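Side-chain contacts in 4-aminobutyrate transaminase (Acinetobacter baumannii, PDB 6WOP), which probably catalyses the pyridoxal 5'-phosphate-dependent transfer of the amino group of 4-aminobutyrate to 2-oxoglutarate: residues N33-D38 with A401-Q406; L54-R59 with H310-A315; A330-T335 with I391-P396. One frame throughout, in Å; residues are numbered along the deposited sequence.

Contact 1: residues N33-D38 with A401-Q406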
loop_
_atom_site.group_PDB
_atom_site.type_symbol
_atom_site.label_atom_id
_atom_site.label_comp_id
_atom_site.label_asym_id
_atom_site.label_seq_id
_atom_site.Cartn_x
_atom_site.Cartn_y
_atom_site.Cartn_z
ATOM N N ASN A 33 -21.493 -25.521 31.425
ATOM C CA ASN A 33 -20.194 -26.182 31.580
ATOM C C ASN A 33 -19.821 -26.738 30.204
ATOM O O ASN A 33 -19.514 -25.939 29.300
ATOM C CB ASN A 33 -20.175 -27.245 32.721
ATOM C CG ASN A 33 -18.717 -27.808 33.009
ATOM O OD1 ASN A 33 -17.722 -27.393 32.377
ATOM N ND2 ASN A 33 -18.612 -28.711 33.937
ATOM N N ALA A 34 -19.897 -28.057 29.991
ATOM C CA ALA A 34 -19.564 -28.629 28.682
ATOM C C ALA A 34 -20.776 -29.314 28.036
ATOM O O ALA A 34 -20.611 -30.220 27.204
ATOM C CB ALA A 34 -18.392 -29.627 28.816
ATOM N N THR A 35 -21.991 -28.947 28.444
ATOM C CA THR A 35 -23.235 -29.474 27.880
ATOM C C THR A 35 -23.971 -28.367 27.126
ATOM O O THR A 35 -24.150 -27.267 27.672
ATOM C CB THR A 35 -24.121 -29.986 29.013
ATOM O OG1 THR A 35 -23.295 -30.839 29.845
ATOM C CG2 THR A 35 -25.305 -30.840 28.463
ATOM N N ILE A 36 -24.424 -28.658 25.904
ATOM C CA ILE A 36 -25.213 -27.714 25.100
ATOM C C ILE A 36 -26.492 -28.414 24.701
ATOM O O ILE A 36 -26.461 -29.605 24.360
ATOM C CB ILE A 36 -24.456 -27.280 23.812
ATOM C CG1 ILE A 36 -23.088 -26.677 24.146
ATOM C CG2 ILE A 36 -25.350 -26.270 22.970
ATOM C CD1 ILE A 36 -22.160 -26.707 22.875
ATOM N N TRP A 37 -27.620 -27.695 24.751
ATOM C CA TRP A 37 -28.919 -28.278 24.392
ATOM C C TRP A 37 -29.474 -27.539 23.192
ATOM O O TRP A 37 -29.347 -26.312 23.109
ATOM C CB TRP A 37 -29.954 -28.160 25.520
ATOM C CG TRP A 37 -29.723 -29.048 26.704
ATOM C CD1 TRP A 37 -30.247 -30.293 26.920
ATOM C CD2 TRP A 37 -28.923 -28.739 27.846
ATOM N NE1 TRP A 37 -29.793 -30.794 28.112
ATOM C CE2 TRP A 37 -29.013 -29.845 28.727
ATOM C CE3 TRP A 37 -28.157 -27.625 28.225
ATOM C CZ2 TRP A 37 -28.342 -29.880 29.963
ATOM C CZ3 TRP A 37 -27.495 -27.633 29.483
ATOM C CH2 TRP A 37 -27.606 -28.760 30.334
ATOM N N ASP A 38 -30.071 -28.265 22.265
ATOM C CA ASP A 38 -30.691 -27.595 21.146
ATOM C C ASP A 38 -32.141 -27.286 21.490
ATOM O O ASP A 38 -32.655 -27.614 22.570
ATOM C CB ASP A 38 -30.552 -28.411 19.841
ATOM C CG ASP A 38 -31.370 -29.712 19.837
ATOM O OD1 ASP A 38 -32.208 -29.946 20.744
ATOM O OD2 ASP A 38 -31.136 -30.531 18.923
ATOM N N ALA A 401 -15.118 -35.343 34.469
ATOM C CA ALA A 401 -14.267 -36.412 33.923
ATOM C C ALA A 401 -15.121 -37.503 33.261
ATOM O O ALA A 401 -14.747 -38.059 32.221
ATOM C CB ALA A 401 -13.394 -36.976 35.051
ATOM N N GLU A 402 -16.302 -37.791 33.835
ATOM C CA GLU A 402 -17.152 -38.853 33.290
ATOM C C GLU A 402 -17.798 -38.462 31.967
ATOM O O GLU A 402 -18.004 -39.313 31.103
ATOM C CB GLU A 402 -18.231 -39.248 34.315
ATOM C CG GLU A 402 -19.297 -38.194 34.577
ATOM C CD GLU A 402 -18.935 -37.176 35.701
ATOM O OE1 GLU A 402 -17.755 -37.089 36.153
ATOM O OE2 GLU A 402 -19.875 -36.476 36.145
ATOM N N GLN A 403 -18.086 -37.180 31.766
ATOM C CA GLN A 403 -18.621 -36.703 30.502
ATOM C C GLN A 403 -17.522 -36.599 29.436
ATOM O O GLN A 403 -17.744 -36.930 28.263
ATOM C CB GLN A 403 -19.281 -35.348 30.709
ATOM C CG GLN A 403 -20.038 -34.865 29.490
ATOM C CD GLN A 403 -20.658 -33.471 29.669
ATOM O OE1 GLN A 403 -20.039 -32.559 30.199
ATOM N NE2 GLN A 403 -21.850 -33.311 29.166
ATOM N N PHE A 404 -16.319 -36.202 29.841
ATOM C CA PHE A 404 -15.171 -36.245 28.943
ATOM C C PHE A 404 -14.930 -37.669 28.431
ATOM O O PHE A 404 -14.712 -37.891 27.226
ATOM C CB PHE A 404 -13.948 -35.716 29.701
ATOM C CG PHE A 404 -12.635 -35.652 28.883
ATOM C CD1 PHE A 404 -12.449 -34.683 27.888
ATOM C CD2 PHE A 404 -11.552 -36.457 29.255
ATOM C CE1 PHE A 404 -11.249 -34.562 27.238
ATOM C CE2 PHE A 404 -10.336 -36.332 28.589
ATOM C CZ PHE A 404 -10.200 -35.390 27.598
ATOM N N ARG A 405 -15.028 -38.642 29.333
ATOM C CA ARG A 405 -14.819 -40.041 28.972
ATOM C C ARG A 405 -15.853 -40.479 27.939
ATOM O O ARG A 405 -15.526 -41.182 26.984
ATOM C CB ARG A 405 -14.898 -40.935 30.210
ATOM C CG ARG A 405 -14.061 -40.447 31.382
ATOM C CD ARG A 405 -12.960 -41.438 31.725
ATOM N NE ARG A 405 -12.013 -40.890 32.691
ATOM C CZ ARG A 405 -12.233 -40.826 33.999
ATOM N NH1 ARG A 405 -13.372 -41.278 34.505
ATOM N NH2 ARG A 405 -11.313 -40.311 34.804
ATOM N N GLN A 406 -17.099 -40.060 28.136
ATOM C CA GLN A 406 -18.169 -40.375 27.184
ATOM C C GLN A 406 -17.881 -39.787 25.817
ATOM O O GLN A 406 -18.179 -40.402 24.778
ATOM C CB GLN A 406 -19.489 -39.809 27.682
ATOM C CG GLN A 406 -20.728 -40.263 26.931
ATOM C CD GLN A 406 -21.955 -39.708 27.588
ATOM O OE1 GLN A 406 -21.862 -39.189 28.696
ATOM N NE2 GLN A 406 -23.093 -39.739 26.894
#
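The amide of Q403 reaches from the helix to the hydroxyl of T35 and makes one well-formed hydrogen bond there. Q403 NE2 donates to T35 OG1 over 2.9 Å, nearly straight at 162° and only 10° out of the amide plane. The long reach comes from an extended chain: CG lies anti to the backbone N (chi1 -172°), and CD continues outward from it. The amide's oxygen, OE1, lies against the A34 methyl, 3.6 Å from A34 CB, in van der Waals contact, while the hydrogen bond fixes the NH2 end. T35 is turned so that OG1 meets the amide while CG2 rests over the rim of the W37 indole, 3.5 Å above its plane.

This is the close-fitting part, and it is small: the two segments bury about 109 Å² in all, and A34 and Q403 have their CA atoms 8.3 Å apart. A34 is buried against I399, and Q403 also packs on I45, yet T35 and Q403 keep some exposure. Beyond them the helix face bearing E402 and Q406 is exposed to solvent. F404, by contrast, turns inward to helix 321-342.

A C-terminal helix lying against strands from the N-terminal part of the chain is typical of the small domain of class-III, fold-type I aminotransferases.

Contact 2: residues L54-R59 with H310-A315; sequences LNTGHR and HAVIDA
T56 faces V312 where a type I turn, L54 to G57, comes up to one side of helix 303-318, the CA atoms of T56 and V312 being 6.7 Å apart. The turn is closed by G57 N bonding to L54 O at 2.8 Å, and G57 leaves it with a positive phi.

T56, third residue of the turn, is the one that carries the loop's half of the contact. Both of its branches touch V312, and CG2 reaches A315 as well. OG1 approaches V312 CG2 at 3.9 Å, while CG2 lies 4.1 Å from V312 CG1 and 4.2 Å from A315 CB. With chi1 at 48°, OG1 sits between the backbone N and the carbonyl carbon, which turns CG2 anti to that carbon and out along the helix to A315. V312 and A315, three residues apart on the same side of the helix, both touch the threonine, whose side chain meets that of V312 at about a right angle. The contact is van der Waals in character, buried and light, with about 103 Å² covered.

Behind T56 the loop is fixed by other bonds: N55 is tied to the backbone of F246 and to R248, and R59 NE reaches L71 O of the second subunit. On the helix side, V312 and A311 also pack on V63 of helix 61-71, and D314 forms a salt bridge with R93 of helix 85-97. The turn thus meets a helix that other helices flank, close to the subunit interface.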
loop_
_atom_site.group_PDB
_atom_site.type_symbol
_atom_site.label_atom_id
_atom_site.label_comp_id
_atom_site.label_asym_id
_atom_site.label_seq_id
_atom_site.Cartn_x
_atom_site.Cartn_y
_atom_site.Cartn_z
ATOM N N LEU A 54 -14.276 -20.934 26.097
ATOM C CA LEU A 54 -14.926 -21.389 27.327
ATOM C C LEU A 54 -14.037 -22.380 28.066
ATOM O O LEU A 54 -14.500 -23.457 28.491
ATOM C CB LEU A 54 -16.304 -22.014 26.998
ATOM C CG LEU A 54 -17.103 -20.911 26.272
ATOM C CD1 LEU A 54 -18.210 -21.550 25.499
ATOM C CD2 LEU A 54 -17.616 -19.912 27.351
ATOM N N ASN A 55 -12.772 -21.996 28.315
ATOM C CA ASN A 55 -11.917 -22.880 29.116
ATOM C C ASN A 55 -12.516 -23.130 30.492
ATOM O O ASN A 55 -12.307 -24.210 31.061
ATOM C CB ASN A 55 -10.518 -22.284 29.255
ATOM C CG ASN A 55 -9.734 -22.326 27.897
ATOM O OD1 ASN A 55 -10.200 -22.933 26.860
ATOM N ND2 ASN A 55 -8.593 -21.610 27.868
ATOM N N THR A 56 -13.262 -22.163 31.031
ATOM C CA THR A 56 -13.989 -22.286 32.315
ATOM C C THR A 56 -15.419 -22.791 32.142
ATOM O O THR A 56 -16.158 -22.872 33.138
ATOM C CB THR A 56 -14.003 -20.909 33.038
ATOM O OG1 THR A 56 -14.403 -19.848 32.159
ATOM C CG2 THR A 56 -12.645 -20.602 33.524
ATOM N N GLY A 57 -15.829 -23.103 30.917
ATOM C CA GLY A 57 -17.116 -23.707 30.637
ATOM C C GLY A 57 -18.189 -22.662 30.398
ATOM O O GLY A 57 -18.059 -21.500 30.776
ATOM N N HIS A 58 -19.271 -23.088 29.719
ATOM C CA HIS A 58 -20.445 -22.226 29.550
ATOM C C HIS A 58 -21.029 -21.864 30.914
ATOM O O HIS A 58 -21.303 -22.747 31.741
ATOM C CB HIS A 58 -21.519 -22.947 28.752
ATOM C CG HIS A 58 -21.170 -23.198 27.306
ATOM N ND1 HIS A 58 -21.438 -22.280 26.299
ATOM C CD2 HIS A 58 -20.641 -24.281 26.701
ATOM C CE1 HIS A 58 -21.091 -22.802 25.134
ATOM N NE2 HIS A 58 -20.606 -24.016 25.349
ATOM N N ARG A 59 -21.243 -20.575 31.154
ATOM C CA ARG A 59 -21.931 -20.117 32.367
ATOM C C ARG A 59 -21.304 -20.710 33.634
ATOM O O ARG A 59 -22.010 -21.216 34.516
ATOM C CB ARG A 59 -23.445 -20.421 32.289
ATOM C CG ARG A 59 -24.214 -19.559 31.184
ATOM C CD ARG A 59 -25.644 -20.090 30.925
ATOM N NE ARG A 59 -26.400 -20.167 32.194
ATOM C CZ ARG A 59 -26.881 -21.290 32.718
ATOM N NH1 ARG A 59 -26.743 -22.456 32.065
ATOM N NH2 ARG A 59 -27.497 -21.234 33.893
ATOM N N HIS A 310 -12.044 -11.343 35.758
ATOM C CA HIS A 310 -11.516 -11.531 37.113
ATOM C C HIS A 310 -11.917 -12.901 37.645
ATOM O O HIS A 310 -11.149 -13.538 38.372
ATOM C CB HIS A 310 -12.037 -10.452 38.084
ATOM C CG HIS A 310 -11.268 -9.175 38.031
ATOM N ND1 HIS A 310 -10.010 -9.031 38.583
ATOM C CD2 HIS A 310 -11.592 -7.972 37.496
ATOM C CE1 HIS A 310 -9.582 -7.790 38.384
ATOM N NE2 HIS A 310 -10.530 -7.124 37.737
ATOM N N ALA A 311 -13.158 -13.324 37.350
ATOM C CA ALA A 311 -13.608 -14.592 37.896
ATOM C C ALA A 311 -12.995 -15.748 37.123
ATOM O O ALA A 311 -12.809 -16.840 37.687
ATOM C CB ALA A 311 -15.133 -14.697 37.883
ATOM N N VAL A 312 -12.657 -15.533 35.852
ATOM C CA VAL A 312 -11.946 -16.584 35.103
ATOM C C VAL A 312 -10.583 -16.867 35.740
ATOM O O VAL A 312 -10.177 -18.025 35.952
ATOM C CB VAL A 312 -11.765 -16.156 33.631
ATOM C CG1 VAL A 312 -10.669 -17.046 32.959
ATOM C CG2 VAL A 312 -13.091 -16.213 32.874
ATOM N N ILE A 313 -9.824 -15.807 36.023
ATOM C CA ILE A 313 -8.541 -16.016 36.660
ATOM C C ILE A 313 -8.734 -16.684 38.003
ATOM O O ILE A 313 -7.960 -17.576 38.380
ATOM C CB ILE A 313 -7.810 -14.676 36.795
ATOM C CG1 ILE A 313 -7.553 -14.132 35.387
ATOM C CG2 ILE A 313 -6.526 -14.791 37.704
ATOM C CD1 ILE A 313 -6.965 -12.759 35.421
ATOM N N ASP A 314 -9.710 -16.212 38.781
ATOM C CA ASP A 314 -9.989 -16.856 40.072
ATOM C C ASP A 314 -10.216 -18.342 39.881
ATOM O O ASP A 314 -9.709 -19.181 40.639
ATOM C CB ASP A 314 -11.272 -16.250 40.661
ATOM C CG ASP A 314 -11.070 -14.888 41.267
ATOM O OD1 ASP A 314 -9.911 -14.456 41.364
ATOM O OD2 ASP A 314 -12.100 -14.257 41.696
ATOM N N ALA A 315 -11.030 -18.688 38.884
ATOM C CA ALA A 315 -11.429 -20.090 38.746
ATOM C C ALA A 315 -10.239 -20.919 38.295
ATOM O O ALA A 315 -10.014 -22.026 38.806
ATOM C CB ALA A 315 -12.578 -20.234 37.733
#

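Contact 3: residues A330-T335 with I391-P396; sequences AELVAT and IRFLYP
L332 is the single helix residue that meets the aromatic pair F393 and Y395: CD1 and CD2 both meet F393, and CD2 also reaches Y395. The CH-pi part belongs to CD1: it stands over the centre of the F393 ring, 4.2 Å from the centroid and only 3° off the normal, almost straight above the face.

Apolar contact belongs to CD2, which lies over the same face, near the CG end of the ring, at 3.4 Å from F393 CG and 3.5 Å from F393 CB. The same methyl lies at the edge of the Y395 ring, near its plane, 3.8 Å from CE2, and so sits in the angle between the two aromatic side chains. Chi1 of L332 at 166° carries CG anti to the backbone N and sends the branched end across to the strand.

The polar end of Y395 is held outside the contact, its OH by S355 OG. Its ring also forms a cation-pi contact with R248 and meets F404 edge to face, interactions that probably limit the ring's freedom to turn.

About 137 Å² is buried in all. L332 further packs on F404 and L408 of helix 401-416 and on V357 of the adjacent strand. The arrangement is that of an alpha/beta layer, helix 321-342 lying on the mixed sheet of the small domain in a fold-type I aminotransferase.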
loop_
_atom_site.group_PDB
_atom_site.type_symbol
_atom_site.label_atom_id
_atom_site.label_comp_id
_atom_site.label_asym_id
_atom_site.label_seq_id
_atom_site.Cartn_x
_atom_site.Cartn_y
_atom_site.Cartn_z
ATOM N N ALA A 330 -3.591 -35.441 28.612
ATOM C CA ALA A 330 -2.895 -36.710 28.622
ATOM C C ALA A 330 -3.858 -37.850 28.292
ATOM O O ALA A 330 -3.508 -38.771 27.534
ATOM C CB ALA A 330 -2.212 -36.930 29.978
ATOM N N GLU A 331 -5.083 -37.801 28.850
ATOM C CA GLU A 331 -6.063 -38.860 28.659
ATOM C C GLU A 331 -6.586 -38.871 27.234
ATOM O O GLU A 331 -6.762 -39.952 26.628
ATOM C CB GLU A 331 -7.221 -38.700 29.652
ATOM C CG GLU A 331 -8.228 -39.823 29.511
ATOM C CD GLU A 331 -9.324 -39.830 30.563
ATOM O OE1 GLU A 331 -10.168 -40.751 30.485
ATOM O OE2 GLU A 331 -9.332 -38.956 31.448
ATOM N N LEU A 332 -6.847 -37.675 26.679
ATOM C CA LEU A 332 -7.197 -37.610 25.270
ATOM C C LEU A 332 -6.058 -38.114 24.375
ATOM O O LEU A 332 -6.318 -38.788 23.369
ATOM C CB LEU A 332 -7.602 -36.183 24.890
ATOM C CG LEU A 332 -7.679 -35.851 23.382
ATOM C CD1 LEU A 332 -8.633 -36.743 22.648
ATOM C CD2 LEU A 332 -8.129 -34.385 23.177
ATOM N N VAL A 333 -4.796 -37.780 24.681
ATOM C CA VAL A 333 -3.716 -38.243 23.809
ATOM C C VAL A 333 -3.626 -39.773 23.825
ATOM O O VAL A 333 -3.487 -40.414 22.775
ATOM C CB VAL A 333 -2.381 -37.563 24.185
ATOM C CG1 VAL A 333 -1.183 -38.284 23.590
ATOM C CG2 VAL A 333 -2.328 -36.139 23.631
ATOM N N ALA A 334 -3.754 -40.399 25.004
ATOM C CA ALA A 334 -3.714 -41.857 25.041
ATOM C C ALA A 334 -4.841 -42.460 24.211
ATOM O O ALA A 334 -4.668 -43.530 23.622
ATOM C CB ALA A 334 -3.787 -42.356 26.484
ATOM N N THR A 335 -6.035 -41.849 24.234
ATOM C CA THR A 335 -7.133 -42.311 23.384
ATOM C C THR A 335 -6.786 -42.176 21.894
ATOM O O THR A 335 -7.072 -43.073 21.099
ATOM C CB THR A 335 -8.393 -41.517 23.721
ATOM O OG1 THR A 335 -8.928 -42.036 24.926
ATOM C CG2 THR A 335 -9.470 -41.699 22.710
ATOM N N ILE A 391 -8.757 -32.572 13.360
ATOM C CA ILE A 391 -9.777 -32.359 14.398
ATOM C C ILE A 391 -9.072 -31.787 15.606
ATOM O O ILE A 391 -8.113 -32.386 16.099
ATOM C CB ILE A 391 -10.484 -33.671 14.763
ATOM C CG1 ILE A 391 -11.208 -34.242 13.550
ATOM C CG2 ILE A 391 -11.416 -33.495 16.024
ATOM C CD1 ILE A 391 -11.570 -35.698 13.740
ATOM N N ARG A 392 -9.528 -30.642 16.097
ATOM C CA ARG A 392 -8.871 -30.013 17.234
ATOM C C ARG A 392 -9.814 -30.095 18.410
ATOM O O ARG A 392 -11.033 -30.125 18.222
ATOM C CB ARG A 392 -8.526 -28.539 16.941
ATOM C CG ARG A 392 -9.778 -27.740 16.536
ATOM C CD ARG A 392 -9.412 -26.270 16.380
ATOM N NE ARG A 392 -10.318 -25.568 15.471
ATOM C CZ ARG A 392 -10.373 -24.251 15.333
ATOM N NH1 ARG A 392 -9.600 -23.480 16.073
ATOM N NH2 ARG A 392 -11.211 -23.705 14.458
ATOM N N PHE A 393 -9.265 -30.185 19.625
ATOM C CA PHE A 393 -10.085 -30.407 20.825
ATOM C C PHE A 393 -9.988 -29.208 21.750
ATOM O O PHE A 393 -8.893 -28.860 22.217
ATOM C CB PHE A 393 -9.636 -31.693 21.527
ATOM C CG PHE A 393 -9.791 -32.889 20.665
ATOM C CD1 PHE A 393 -11.016 -33.554 20.621
ATOM C CD2 PHE A 393 -8.748 -33.306 19.838
ATOM C CE1 PHE A 393 -11.218 -34.645 19.771
ATOM C CE2 PHE A 393 -8.934 -34.387 18.969
ATOM C CZ PHE A 393 -10.188 -35.054 18.947
ATOM N N LEU A 394 -11.139 -28.576 22.015
ATOM C CA LEU A 394 -11.247 -27.353 22.805
ATOM C C LEU A 394 -12.326 -27.440 23.876
ATOM O O LEU A 394 -13.003 -26.422 24.192
ATOM C CB LEU A 394 -11.541 -26.184 21.874
ATOM C CG LEU A 394 -10.304 -25.876 21.041
ATOM C CD1 LEU A 394 -10.704 -24.903 19.836
ATOM C CD2 LEU A 394 -9.254 -25.260 21.945
ATOM N N TYR A 395 -12.531 -28.660 24.442
ATOM C CA TYR A 395 -13.497 -28.871 25.516
ATOM C C TYR A 395 -13.203 -27.928 26.664
ATOM O O TYR A 395 -12.029 -27.635 26.907
ATOM C CB TYR A 395 -13.370 -30.302 26.011
ATOM C CG TYR A 395 -11.891 -30.725 26.186
ATOM C CD1 TYR A 395 -11.196 -30.480 27.368
ATOM C CD2 TYR A 395 -11.217 -31.387 25.167
ATOM C CE1 TYR A 395 -9.820 -30.890 27.508
ATOM C CE2 TYR A 395 -9.904 -31.782 25.279
ATOM C CZ TYR A 395 -9.217 -31.555 26.448
ATOM O OH TYR A 395 -7.925 -31.971 26.506
ATOM N N PRO A 396 -14.213 -27.480 27.427
ATOM C CA PRO A 396 -13.932 -26.734 28.658
ATOM C C PRO A 396 -13.015 -27.513 29.568
ATOM O O PRO A 396 -13.149 -28.735 29.675
ATOM C CB PRO A 396 -15.345 -26.573 29.297
ATOM C CG PRO A 396 -16.247 -26.398 28.058
ATOM C CD PRO A 396 -15.641 -27.440 27.061
#

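How the contacts relate
Along the chain the segments run 33-38, 54-59, 310-315, 330-335, 391-396 and 401-406, so contact 1 spans the other two, which follow one another. Contacts 1 and 3 have centres about 13 Å apart and reach the same seven-stranded sheet; their helices, 321-342 and 401-416, are joined by the R405 to E331 salt bridge. Contact 2 lies about 16 Å from contact 1 and 19 Å from contact 3. It adjoins both: H58 O probably accepts a bond from N33 N, and P396 packs against L54 and G57. The chain's N- and C-terminal parts are thus knit together beside the loop facing the second subunit.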